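Local coordinates for phosphoinositol-specific phospholipase C (PDB 5FYP), which probably cleaves the phosphodiester bond of phosphatidylinositol-type lipids with the help of a bound calcium ion, as a bacterial phospholipase C with a TIM-barrel type of fold, at residues 197-202 with 207-212; 158-161 with 167-170; 220-225 with 253-258; 104-109 with 145-150; 244-249 with 262-267. All coordinates share one frame; numbering follows the deposited sequence.

Interaction 1 (197-202 with 207-212); sequences SQYAEA and AKVFIS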
# COMPACT_ATOMS: atom_id res chain seq x y z
N SER A 197 -9.49 -2.91 11.29
CA SER A 197 -10.05 -2.23 12.45
C SER A 197 -9.27 -2.57 13.73
O SER A 197 -9.01 -1.69 14.54
CB SER A 197 -11.52 -2.58 12.58
OG SER A 197 -12.15 -1.73 13.53
N GLN A 198 -8.87 -3.82 13.83
CA GLN A 198 -8.08 -4.26 14.98
C GLN A 198 -6.72 -3.54 14.99
O GLN A 198 -6.24 -3.13 16.05
CB GLN A 198 -7.88 -5.76 14.92
CG GLN A 198 -9.17 -6.54 15.21
CD GLN A 198 -9.16 -7.95 14.65
OE1 GLN A 198 -8.14 -8.49 14.26
NE2 GLN A 198 -10.31 -8.56 14.64
N TYR A 199 -6.08 -3.45 13.82
CA TYR A 199 -4.81 -2.74 13.72
C TYR A 199 -4.95 -1.28 14.14
O TYR A 199 -4.18 -0.78 14.97
CB TYR A 199 -4.27 -2.89 12.29
CG TYR A 199 -3.05 -2.03 12.06
CD1 TYR A 199 -1.77 -2.49 12.40
CD2 TYR A 199 -3.16 -0.76 11.54
CE1 TYR A 199 -0.66 -1.69 12.26
CE2 TYR A 199 -2.05 0.06 11.37
CZ TYR A 199 -0.79 -0.41 11.75
OH TYR A 199 0.27 0.42 11.60
N ALA A 200 -5.96 -0.58 13.61
CA ALA A 200 -6.14 0.82 13.92
C ALA A 200 -6.50 1.05 15.38
O ALA A 200 -6.06 2.03 15.99
CB ALA A 200 -7.17 1.45 12.99
N GLU A 201 -7.32 0.17 15.95
CA GLU A 201 -7.66 0.30 17.38
C GLU A 201 -6.43 0.11 18.26
O GLU A 201 -6.30 0.78 19.28
CB GLU A 201 -8.78 -0.67 17.74
CG GLU A 201 -10.09 -0.17 17.16
CD GLU A 201 -11.32 -0.56 17.87
OE1 GLU A 201 -11.25 -1.57 18.65
OE2 GLU A 201 -12.32 0.16 17.58
N ALA A 202 -5.54 -0.76 17.85
CA ALA A 202 -4.32 -1.02 18.63
C ALA A 202 -3.31 0.14 18.52
O ALA A 202 -2.70 0.50 19.52
CB ALA A 202 -3.66 -2.30 18.18
N ALA A 207 0.24 4.57 14.38
CA ALA A 207 0.33 3.59 13.30
C ALA A 207 1.41 3.95 12.30
O ALA A 207 1.45 5.07 11.79
CB ALA A 207 -1.00 3.51 12.57
N LYS A 208 2.20 2.96 11.92
CA LYS A 208 3.17 3.11 10.83
C LYS A 208 2.61 2.84 9.46
O LYS A 208 3.24 3.18 8.47
CB LYS A 208 4.40 2.22 11.07
CG LYS A 208 5.16 2.54 12.36
CD LYS A 208 5.69 3.96 12.39
CE LYS A 208 6.59 4.23 13.60
NZ LYS A 208 6.91 5.64 13.73
N VAL A 209 1.41 2.26 9.41
CA VAL A 209 0.83 1.74 8.17
C VAL A 209 -0.55 2.35 7.97
O VAL A 209 -1.33 2.48 8.91
CB VAL A 209 0.78 0.19 8.24
CG1 VAL A 209 0.26 -0.43 6.96
CG2 VAL A 209 2.12 -0.39 8.61
N PHE A 210 -0.83 2.70 6.72
CA PHE A 210 -2.17 3.15 6.29
C PHE A 210 -3.11 1.94 6.15
O PHE A 210 -2.80 1.01 5.41
CB PHE A 210 -2.10 3.82 4.91
CG PHE A 210 -1.45 5.17 4.92
CD1 PHE A 210 -0.07 5.31 4.81
CD2 PHE A 210 -2.21 6.32 5.01
CE1 PHE A 210 0.51 6.56 4.79
CE2 PHE A 210 -1.63 7.56 5.03
CZ PHE A 210 -0.27 7.68 4.92
N ILE A 211 -4.31 1.99 6.72
CA ILE A 211 -5.29 0.95 6.46
C ILE A 211 -6.10 1.28 5.20
O ILE A 211 -6.43 2.43 4.95
CB ILE A 211 -6.21 0.69 7.66
CG1 ILE A 211 -7.02 1.91 8.10
CG2 ILE A 211 -5.40 0.12 8.82
CD1 ILE A 211 -8.16 1.56 9.03
N SER A 212 -6.36 0.25 4.38
CA SER A 212 -7.10 0.46 3.16
C SER A 212 -8.19 -0.60 3.03
O SER A 212 -7.92 -1.70 2.55
CB SER A 212 -6.17 0.43 1.96
OG SER A 212 -6.90 0.69 0.78
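Tyr199 has CG anti to its backbone N (chi1 172°), which sends the ring from helix 193-203 out over the chain at 207-211 and against Ile211. Ile211 keeps CG1 between its backbone N and carbonyl carbon (chi1 60°). Its CG2 branch then lies against the ring, with Ile211 CG2 3.6 Å from Tyr199 CD2. The longer branch reaches back to the helix, where Ile211 CD1 is 4.1 Å from Ala200 CB.

Further along the ring, Ala207 CB lies 3.8 Å from Tyr199 CE2. Val209 crosses the tyrosine at about a right angle, with Val209 CB 3.4 Å from Tyr199 OH. The hydroxyl also takes a weak, bent bond from the backbone, Val209 N to Tyr199 OH at 3.1 Å and 134°. Its stronger polar partner is Asp137 OD1 of helix 133-144. The other oxygen of that carboxylate binds Lys208 N. Asp137 therefore ties the tyrosine tip and the incoming chain to helix 133-144. The polar end of a buried ring is satisfied in this way, and the bonds probably limit its movement.

Leu188 of strand 184-189 touches both Tyr199 and Val209. The contact is the helix-to-strand interface of the beta-alpha-beta unit 184-189, 193-203 and 210-211, the repeating element of TIM-barrel folds.

Interaction 2 (158-161 with 167-170); sequences IGSG and GNLK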
# COMPACT_ATOMS: atom_id res chain seq x y z
N ILE A 158 -2.45 18.09 6.65
CA ILE A 158 -3.77 18.69 6.38
C ILE A 158 -4.41 19.37 7.60
O ILE A 158 -5.52 19.88 7.52
CB ILE A 158 -4.77 17.67 5.78
CG1 ILE A 158 -5.22 16.60 6.79
CG2 ILE A 158 -4.18 17.04 4.52
CD1 ILE A 158 -6.50 15.93 6.41
N GLY A 159 -3.72 19.40 8.73
CA GLY A 159 -4.26 20.06 9.94
C GLY A 159 -5.38 19.30 10.64
O GLY A 159 -6.25 19.92 11.25
N SER A 160 -5.35 17.97 10.57
CA SER A 160 -6.37 17.10 11.15
C SER A 160 -5.77 16.23 12.25
O SER A 160 -4.58 15.89 12.21
CB SER A 160 -6.92 16.19 10.04
OG SER A 160 -7.93 15.30 10.50
N GLY A 161 -6.62 15.73 13.16
CA GLY A 161 -6.26 14.55 13.91
C GLY A 161 -6.19 13.32 13.01
O GLY A 161 -6.92 13.24 12.01
N GLY A 167 -12.77 11.86 6.86
CA GLY A 167 -13.58 12.97 6.37
C GLY A 167 -12.81 14.26 6.15
O GLY A 167 -13.18 15.06 5.27
N ASN A 168 -11.76 14.51 6.92
CA ASN A 168 -11.02 15.76 6.76
C ASN A 168 -10.17 15.82 5.51
O ASN A 168 -9.84 16.91 5.05
CB ASN A 168 -10.22 16.09 8.01
CG ASN A 168 -11.11 16.45 9.19
OD1 ASN A 168 -12.28 16.79 9.02
ND2 ASN A 168 -10.55 16.46 10.36
N LEU A 169 -9.88 14.67 4.92
CA LEU A 169 -9.18 14.67 3.63
C LEU A 169 -9.97 15.25 2.48
O LEU A 169 -9.38 15.68 1.50
CB LEU A 169 -8.69 13.28 3.26
CG LEU A 169 -7.39 12.87 3.98
CD1 LEU A 169 -7.20 11.37 3.91
CD2 LEU A 169 -6.21 13.57 3.36
N LYS A 170 -11.30 15.24 2.58
CA LYS A 170 -12.11 15.75 1.49
C LYS A 170 -11.77 17.22 1.23
O LYS A 170 -11.82 18.05 2.12
CB LYS A 170 -13.59 15.58 1.82
CG LYS A 170 -14.51 15.94 0.67
CD LYS A 170 -15.98 15.86 1.13
CE LYS A 170 -16.23 17.13 1.96
NZ LYS A 170 -17.61 17.48 2.14
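Ile158 lays its CD1 methyl against the chain at Asn168 and Leu169. Ile158 CD1 is 3.7 Å from the carbonyl oxygen Asn168 O and 3.9 Å from the methyl Leu169 CD2. The two apolar side chains cross at about a right angle. A chi1 of 70° sets CG1 of Ile158 on the side facing Asn168, and with CD1 extended beyond it this branch reaches the other segment. The second branch joins in more loosely, with Ile158 CG2 4.2 Å from Leu169 CD2.

The chain turns sharply just after Ile158. Gly159 leaves helix 151-158 with positive phi and ends it in a Schellman motif. The turn carries Ser160 round to face Asn168, on the short helix 165-168. The contact thus joins the end of one helix to the next helix, across the loop between them.

The polar half is a single nearly straight bond. Asn168 ND2 gives a hydrogen to Ser160 OG at 2.9 Å and 168°. The serine oxygen lies close to the amide plane, only 8° out of it. Ser160 OG passes its own hydrogen to Gly161 O at 2.7 Å, with the hydroxyl tilted from the carbonyl plane. The hydroxyl is therefore acceptor and donor at once, and the two bonds should fix its rotation. Asn168 CB also lies beside it, 3.5 Å from Ser160 OG.

Asn168 is exposed, whereas Leu169 is buried. Leu169 also touches Trp174 and Ala237, and Ile158 also touches Lys172.

Interaction 3 (220-225 with 253-258); sequences DISGKV and FAYSHI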
# COMPACT_ATOMS: atom_id res chain seq x y z
N ASP A 220 -17.88 2.83 3.16
CA ASP A 220 -16.52 2.34 3.24
C ASP A 220 -15.50 3.44 2.95
O ASP A 220 -14.34 3.30 3.29
CB ASP A 220 -16.33 1.16 2.30
CG ASP A 220 -17.23 -0.01 2.61
OD1 ASP A 220 -17.51 -0.26 3.82
OD2 ASP A 220 -17.65 -0.73 1.66
N ILE A 221 -15.97 4.51 2.31
CA ILE A 221 -15.17 5.71 2.05
C ILE A 221 -15.32 6.71 3.21
O ILE A 221 -14.31 7.16 3.76
CB ILE A 221 -15.57 6.39 0.74
CG1 ILE A 221 -15.55 5.43 -0.46
CG2 ILE A 221 -14.74 7.64 0.50
CD1 ILE A 221 -14.41 5.35 -1.38
N SER A 222 -16.56 7.04 3.58
CA SER A 222 -16.85 8.23 4.39
C SER A 222 -17.70 8.04 5.62
O SER A 222 -18.10 9.00 6.23
CB SER A 222 -17.50 9.27 3.47
OG SER A 222 -18.63 8.76 2.82
N GLY A 223 -18.06 6.79 5.94
CA GLY A 223 -18.91 6.51 7.09
C GLY A 223 -18.32 5.43 7.97
O GLY A 223 -17.10 5.28 8.04
N LYS A 224 -19.19 4.72 8.65
CA LYS A 224 -18.76 3.54 9.40
C LYS A 224 -18.48 2.45 8.37
O LYS A 224 -19.39 1.96 7.69
CB LYS A 224 -19.80 3.07 10.41
CG LYS A 224 -19.34 1.81 11.15
CD LYS A 224 -20.45 1.05 11.83
CE LYS A 224 -20.02 -0.35 12.24
NZ LYS A 224 -19.51 -1.19 11.09
N VAL A 225 -17.20 2.13 8.22
CA VAL A 225 -16.77 1.17 7.21
C VAL A 225 -17.28 -0.21 7.58
O VAL A 225 -17.26 -0.60 8.76
CB VAL A 225 -15.24 1.21 7.13
CG1 VAL A 225 -14.68 0.15 6.19
CG2 VAL A 225 -14.74 2.58 6.72
N PHE A 253 -11.25 9.28 -4.92
CA PHE A 253 -10.66 10.48 -5.49
C PHE A 253 -11.30 11.74 -4.93
O PHE A 253 -10.61 12.70 -4.54
CB PHE A 253 -10.78 10.40 -7.03
CG PHE A 253 -10.33 11.65 -7.77
CD1 PHE A 253 -9.04 11.87 -8.10
CD2 PHE A 253 -11.26 12.60 -8.12
CE1 PHE A 253 -8.66 13.01 -8.78
CE2 PHE A 253 -10.89 13.75 -8.81
CZ PHE A 253 -9.59 13.95 -9.13
N ALA A 254 -12.62 11.77 -4.88
CA ALA A 254 -13.35 12.94 -4.34
C ALA A 254 -12.98 13.23 -2.88
O ALA A 254 -12.99 14.39 -2.43
CB ALA A 254 -14.84 12.74 -4.47
N TYR A 255 -12.72 12.18 -2.13
CA TYR A 255 -12.35 12.27 -0.72
C TYR A 255 -10.85 12.38 -0.47
O TYR A 255 -10.43 12.38 0.69
CB TYR A 255 -12.94 11.09 0.09
CG TYR A 255 -14.28 11.42 0.71
CD1 TYR A 255 -15.45 11.44 -0.05
CD2 TYR A 255 -14.35 11.80 2.05
CE1 TYR A 255 -16.64 11.82 0.55
CE2 TYR A 255 -15.53 12.16 2.64
CZ TYR A 255 -16.68 12.20 1.88
OH TYR A 255 -17.83 12.60 2.52
N SER A 256 -10.04 12.49 -1.54
CA SER A 256 -8.56 12.50 -1.38
C SER A 256 -8.09 11.28 -0.62
O SER A 256 -7.14 11.34 0.16
CB SER A 256 -8.04 13.78 -0.78
OG SER A 256 -8.38 14.85 -1.67
N HIS A 257 -8.75 10.13 -0.86
CA HIS A 257 -8.21 8.84 -0.40
C HIS A 257 -7.50 8.17 -1.57
O HIS A 257 -7.98 8.22 -2.70
CB HIS A 257 -9.32 7.90 0.07
CG HIS A 257 -10.08 8.37 1.27
ND1 HIS A 257 -11.00 7.54 1.87
CD2 HIS A 257 -10.11 9.51 1.97
CE1 HIS A 257 -11.56 8.17 2.88
NE2 HIS A 257 -11.06 9.37 2.95
N ILE A 258 -6.40 7.46 -1.30
CA ILE A 258 -5.69 6.77 -2.37
C ILE A 258 -6.40 5.48 -2.70
O ILE A 258 -6.45 4.53 -1.87
CB ILE A 258 -4.22 6.51 -2.02
CG1 ILE A 258 -3.51 7.78 -1.57
CG2 ILE A 258 -3.50 5.85 -3.18
CD1 ILE A 258 -3.55 8.92 -2.55
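Tyr255 receives two side chains of helix 219-222 along its length. Ile221 CG2 sits near the root of the ring, 3.8 Å from Tyr255 CG, and the two side chains cross obliquely. Ser222 meets the far end, with Ser222 CB 3.4 Å from Tyr255 CZ and 3.5 Å from Tyr255 OH. The serine touches mainly through its carbon, and its hydroxyl has its main polar partner in Gln218.

His257 makes the third approach. Ile221 O stands at the edge of the imidazole, near its plane, 3.1 Å from His257 CE1. This is a close C-H to oxygen approach rather than a conventional bond. The CG2 branch of Ile221, trans to the residue's N, comes near both rings and is 4.0 Å from His257 ND1. Tyr255 CB lies over one face of the imidazole.

The geometry joins two helix ends. Helix 249-254 finishes in a Schellman motif at Ser256, with positive phi there, and strand 258-262 begins just after His257. Helix 219-222 stops just before Gly223.

The second shell fixes the imidazole. His257 ND1 is bonded to Asn239 OD1, and His257 NE2 to Gln166 O. Asn239 lies on strand 238-242, and its ND2 also bonds Asp220 O, so this residue links both segments to the sheet. A thiocyanate ion, probably from the crystallisation liquor, rests close to Ser222.

Interaction 4 (104-109 with 145-150); sequences WSDKHP and QGKLFT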
# COMPACT_ATOMS: atom_id res chain seq x y z
N TRP A 104 17.06 -0.62 -2.15
CA TRP A 104 16.85 0.08 -3.42
C TRP A 104 16.68 1.58 -3.14
O TRP A 104 17.27 2.43 -3.81
CB TRP A 104 15.63 -0.49 -4.18
CG TRP A 104 15.43 0.15 -5.52
CD1 TRP A 104 15.84 -0.35 -6.73
CD2 TRP A 104 14.81 1.41 -5.81
NE1 TRP A 104 15.52 0.50 -7.74
CE2 TRP A 104 14.90 1.60 -7.20
CE3 TRP A 104 14.19 2.39 -5.02
CZ2 TRP A 104 14.41 2.74 -7.82
CZ3 TRP A 104 13.71 3.52 -5.65
CH2 TRP A 104 13.80 3.67 -7.03
N SER A 105 15.90 1.90 -2.12
CA SER A 105 15.68 3.31 -1.74
C SER A 105 17.01 4.02 -1.41
O SER A 105 17.29 5.11 -1.92
CB SER A 105 14.73 3.40 -0.56
OG SER A 105 14.67 4.71 -0.02
N ASP A 106 17.85 3.38 -0.59
CA ASP A 106 19.16 3.95 -0.27
C ASP A 106 20.03 4.22 -1.52
O ASP A 106 20.77 5.17 -1.57
CB ASP A 106 19.93 3.01 0.63
CG ASP A 106 19.47 3.02 2.06
OD1 ASP A 106 18.74 3.94 2.48
OD2 ASP A 106 19.89 2.10 2.81
N LYS A 107 19.89 3.34 -2.50
CA LYS A 107 20.67 3.47 -3.74
C LYS A 107 20.11 4.47 -4.75
O LYS A 107 20.79 4.80 -5.72
CB LYS A 107 20.82 2.10 -4.41
CG LYS A 107 21.75 1.14 -3.68
N HIS A 108 18.90 4.97 -4.49
CA HIS A 108 18.23 5.93 -5.38
C HIS A 108 17.71 7.13 -4.61
O HIS A 108 16.51 7.36 -4.55
CB HIS A 108 17.10 5.23 -6.15
CG HIS A 108 17.58 4.12 -7.01
ND1 HIS A 108 17.84 2.86 -6.51
CD2 HIS A 108 17.92 4.08 -8.32
CE1 HIS A 108 18.30 2.09 -7.48
NE2 HIS A 108 18.36 2.80 -8.59
N PRO A 109 18.63 7.91 -4.02
CA PRO A 109 18.19 9.13 -3.38
C PRO A 109 17.37 10.00 -4.35
O PRO A 109 17.63 10.05 -5.56
CB PRO A 109 19.50 9.82 -2.98
CG PRO A 109 20.57 9.17 -3.78
CD PRO A 109 20.10 7.78 -4.06
N GLN A 145 13.04 2.87 9.17
CA GLN A 145 13.41 3.97 10.01
C GLN A 145 12.72 5.24 9.54
O GLN A 145 11.51 5.27 9.29
CB GLN A 145 14.95 4.04 9.99
CG GLN A 145 15.65 2.81 10.54
N GLY A 146 13.49 6.27 9.24
CA GLY A 146 12.90 7.53 8.89
C GLY A 146 12.36 7.64 7.49
O GLY A 146 11.87 8.70 7.13
N LYS A 147 12.43 6.56 6.69
CA LYS A 147 11.89 6.63 5.33
C LYS A 147 10.37 6.69 5.29
O LYS A 147 9.80 7.09 4.29
CB LYS A 147 12.35 5.44 4.49
CG LYS A 147 13.83 5.42 4.19
CD LYS A 147 14.20 4.17 3.39
CE LYS A 147 15.70 4.01 3.16
NZ LYS A 147 16.24 5.09 2.28
N LEU A 148 9.71 6.24 6.35
CA LEU A 148 8.24 6.13 6.31
C LEU A 148 7.54 7.48 6.31
O LEU A 148 7.98 8.44 6.96
CB LEU A 148 7.73 5.30 7.47
CG LEU A 148 8.22 3.85 7.50
CD1 LEU A 148 7.56 3.13 8.65
CD2 LEU A 148 7.95 3.13 6.21
N PHE A 149 6.45 7.52 5.57
CA PHE A 149 5.43 8.55 5.65
C PHE A 149 4.16 7.83 6.13
O PHE A 149 3.75 6.87 5.50
CB PHE A 149 5.21 9.20 4.28
CG PHE A 149 4.14 10.25 4.25
CD1 PHE A 149 4.40 11.53 4.68
CD2 PHE A 149 2.88 9.96 3.76
CE1 PHE A 149 3.42 12.52 4.64
CE2 PHE A 149 1.90 10.94 3.73
CZ PHE A 149 2.17 12.22 4.17
N THR A 150 3.61 8.28 7.25
CA THR A 150 2.56 7.56 7.96
C THR A 150 1.26 8.36 8.03
O THR A 150 1.23 9.55 7.70
CB THR A 150 3.01 7.27 9.38
OG1 THR A 150 3.04 8.52 10.09
CG2 THR A 150 4.38 6.59 9.42
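Ser105 and Asp106, neighbours on the last turn of helix 94-107, are both held by the ammonium group of Lys147. The charged part is a salt bridge, with Lys147 NZ 2.8 Å from Asp106 OD1. The amine meets that oxygen on the anti side, 32° out of the carboxylate plane. The other oxygen, Asp106 OD2, forms a salt bridge with Lys102 one turn back. Two lysines thus share one carboxylate, which probably helps to keep it negative.

The hydrogen bond to the uncharged serine is equally short. Lys147 NZ gives a hydrogen to Ser105 OG at 2.8 Å. The serine hydroxyl is also bonded to His111 NE2, its stronger partner. Ser105 is buried and Asp106 exposed, so the amine stands where the helix passes from interior to surface.

Carbon contacts follow from the shape of the lysine. Its chain runs extended and then bends at the last torsion (chi4 -66°), which turns NZ in between Ser105 OG and Asp106 OD1. The bend leaves Lys147 CE 3.1 Å from Asp106 OD1, while Lys147 CD is 3.5 Å from Ser105 OG.

Lys147 stands on a short 3-10 turn between helices 133-144 and 151-158. Its backbone and that of Phe149 pair with Val184 at the start of strand 184-189. The lysine therefore reaches from beside the start of this strand to the C-terminal end of helix 94-107.

Interaction 5 (244-249 with 262-267); sequences GDKSWA and WGDDEV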
# COMPACT_ATOMS: atom_id res chain seq x y z
N GLY A 244 -15.01 -5.40 -9.76
CA GLY A 244 -16.43 -5.13 -9.75
C GLY A 244 -16.82 -3.88 -8.99
O GLY A 244 -17.92 -3.38 -9.14
N ASP A 245 -15.92 -3.38 -8.14
CA ASP A 245 -16.14 -2.22 -7.28
C ASP A 245 -15.37 -0.99 -7.67
O ASP A 245 -15.36 -0.00 -6.93
CB ASP A 245 -15.82 -2.63 -5.86
CG ASP A 245 -16.79 -3.68 -5.34
OD1 ASP A 245 -18.01 -3.56 -5.56
OD2 ASP A 245 -16.38 -4.67 -4.74
N LYS A 246 -14.76 -1.02 -8.86
CA LYS A 246 -13.86 0.08 -9.24
C LYS A 246 -14.54 1.40 -9.43
O LYS A 246 -13.90 2.45 -9.39
CB LYS A 246 -13.08 -0.26 -10.48
CG LYS A 246 -13.90 -0.32 -11.76
CD LYS A 246 -12.97 -0.54 -12.95
CE LYS A 246 -13.70 -0.55 -14.26
NZ LYS A 246 -12.71 -0.61 -15.38
N SER A 247 -15.86 1.40 -9.63
CA SER A 247 -16.61 2.67 -9.72
C SER A 247 -16.40 3.53 -8.48
O SER A 247 -16.51 4.75 -8.55
CB SER A 247 -18.10 2.41 -9.95
OG SER A 247 -18.69 1.65 -8.93
N TRP A 248 -16.13 2.91 -7.32
CA TRP A 248 -15.91 3.65 -6.08
C TRP A 248 -14.61 4.45 -6.07
O TRP A 248 -14.46 5.33 -5.23
CB TRP A 248 -15.98 2.71 -4.85
CG TRP A 248 -17.35 2.22 -4.68
CD1 TRP A 248 -17.86 1.03 -5.02
CD2 TRP A 248 -18.46 3.02 -4.24
NE1 TRP A 248 -19.23 1.02 -4.81
CE2 TRP A 248 -19.61 2.24 -4.32
CE3 TRP A 248 -18.59 4.32 -3.77
CZ2 TRP A 248 -20.89 2.74 -3.99
CZ3 TRP A 248 -19.83 4.84 -3.46
CH2 TRP A 248 -20.96 4.04 -3.56
N ALA A 249 -13.71 4.22 -7.04
CA ALA A 249 -12.48 4.98 -7.08
C ALA A 249 -12.77 6.47 -7.28
O ALA A 249 -12.03 7.30 -6.78
CB ALA A 249 -11.53 4.47 -8.14
N TRP A 262 -7.62 -3.71 -8.15
CA TRP A 262 -6.95 -4.93 -8.53
C TRP A 262 -7.90 -5.84 -9.32
O TRP A 262 -9.12 -5.72 -9.20
CB TRP A 262 -6.39 -5.65 -7.29
CG TRP A 262 -7.42 -5.99 -6.27
CD1 TRP A 262 -7.86 -5.22 -5.26
CD2 TRP A 262 -8.16 -7.20 -6.21
NE1 TRP A 262 -8.86 -5.86 -4.57
CE2 TRP A 262 -9.04 -7.09 -5.13
CE3 TRP A 262 -8.16 -8.38 -6.97
CZ2 TRP A 262 -9.93 -8.12 -4.78
CZ3 TRP A 262 -9.04 -9.42 -6.62
CH2 TRP A 262 -9.92 -9.27 -5.54
N GLY A 263 -7.32 -6.70 -10.14
CA GLY A 263 -8.08 -7.66 -10.91
C GLY A 263 -8.63 -7.16 -12.22
O GLY A 263 -9.40 -7.88 -12.85
N ASP A 264 -8.24 -5.97 -12.64
CA ASP A 264 -8.83 -5.35 -13.84
C ASP A 264 -7.78 -5.21 -14.95
O ASP A 264 -7.74 -4.22 -15.65
CB ASP A 264 -9.45 -4.00 -13.50
CG ASP A 264 -10.48 -3.53 -14.50
OD1 ASP A 264 -11.16 -4.40 -15.11
OD2 ASP A 264 -10.69 -2.31 -14.62
N ASP A 265 -7.06 -6.29 -15.19
CA ASP A 265 -5.90 -6.26 -16.07
C ASP A 265 -6.17 -6.00 -17.54
O ASP A 265 -5.25 -5.63 -18.27
CB ASP A 265 -5.13 -7.59 -15.96
CG ASP A 265 -4.58 -7.81 -14.57
OD1 ASP A 265 -5.43 -8.09 -13.67
OD2 ASP A 265 -3.38 -7.61 -14.38
N GLU A 266 -7.38 -6.27 -18.00
CA GLU A 266 -7.69 -6.12 -19.44
C GLU A 266 -8.15 -4.72 -19.77
O GLU A 266 -8.42 -4.44 -20.93
CB GLU A 266 -8.70 -7.16 -19.87
CG GLU A 266 -8.08 -8.56 -19.99
CD GLU A 266 -7.73 -9.23 -18.68
OE1 GLU A 266 -8.64 -9.40 -17.83
OE2 GLU A 266 -6.58 -9.65 -18.53
N VAL A 267 -8.17 -3.84 -18.79
CA VAL A 267 -8.44 -2.42 -18.97
C VAL A 267 -7.12 -1.65 -18.88
O VAL A 267 -6.31 -1.89 -18.00
CB VAL A 267 -9.47 -1.94 -17.94
CG1 VAL A 267 -9.64 -0.42 -17.95
CG2 VAL A 267 -10.80 -2.64 -18.20
O HOH W 1 -13.63 -3.51 -15.83
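Lys246 and Asp264 face each other from two loops, the first leading through helical backbone angles into helix 249-254, the second opening a type I beta turn from Asp264 to Val267. The turn is closed by Val267 N bonding Asp264 O at 3.2 Å.

In Lys246 a chi1 of 70° tucks CG in over the residue's own backbone, and the chain is extended beyond that. It crosses the aspartate at about a right angle. The tip makes a salt bridge, Lys246 NZ to Asp264 OD2 at 2.7 Å, using the syn lone pair of that oxygen. The shaft takes part too, with Lys246 CD 3.3 Å from Asp264 OD2.

Both loops follow neighbouring parallel strands, 238-242 and 258-262, so the ion pair ties together adjacent strand-to-helix connections of the sheet.

A water bridges the pair. It accepts from Lys246 NZ at 3.1 Å and donates to Asp264 OD1 at 2.7 Å. Each carboxylate oxygen is thereby joined to the amine, one directly and one through water. Val267 lies beside the amine, with both of its methyls, CG1 and CG2, 4.0 Å from Lys246 NZ.

Asp264 OD2 has a second partner in His272 NE2 of helix 269-274. The amine also bonds Gln275 OE1. Asp264 is buried, and these bonds would probably favour its charged form.

Overall arrangement
Interaction 1 is the buried one, mostly apolar contact between a helix and its following strand. The other four are partly buried. Interactions 2 and 3 mix carbon packing with polar contacts at helix ends, and they touch where Leu169 meets Tyr255 and Ser256. Interactions 4 and 5 are lysine salt bridges on opposite sides of the chain's centre, about 30 Å apart between centres. Interaction 4 touches interaction 1 through Phe149 and Thr150 against Phe210. Interactions 3 and 5 lie at opposite ends of helix 249-254, and they touch at Ile221 and Trp248. Charge thus serves the contacts nearer the surface, and carbon packing the core.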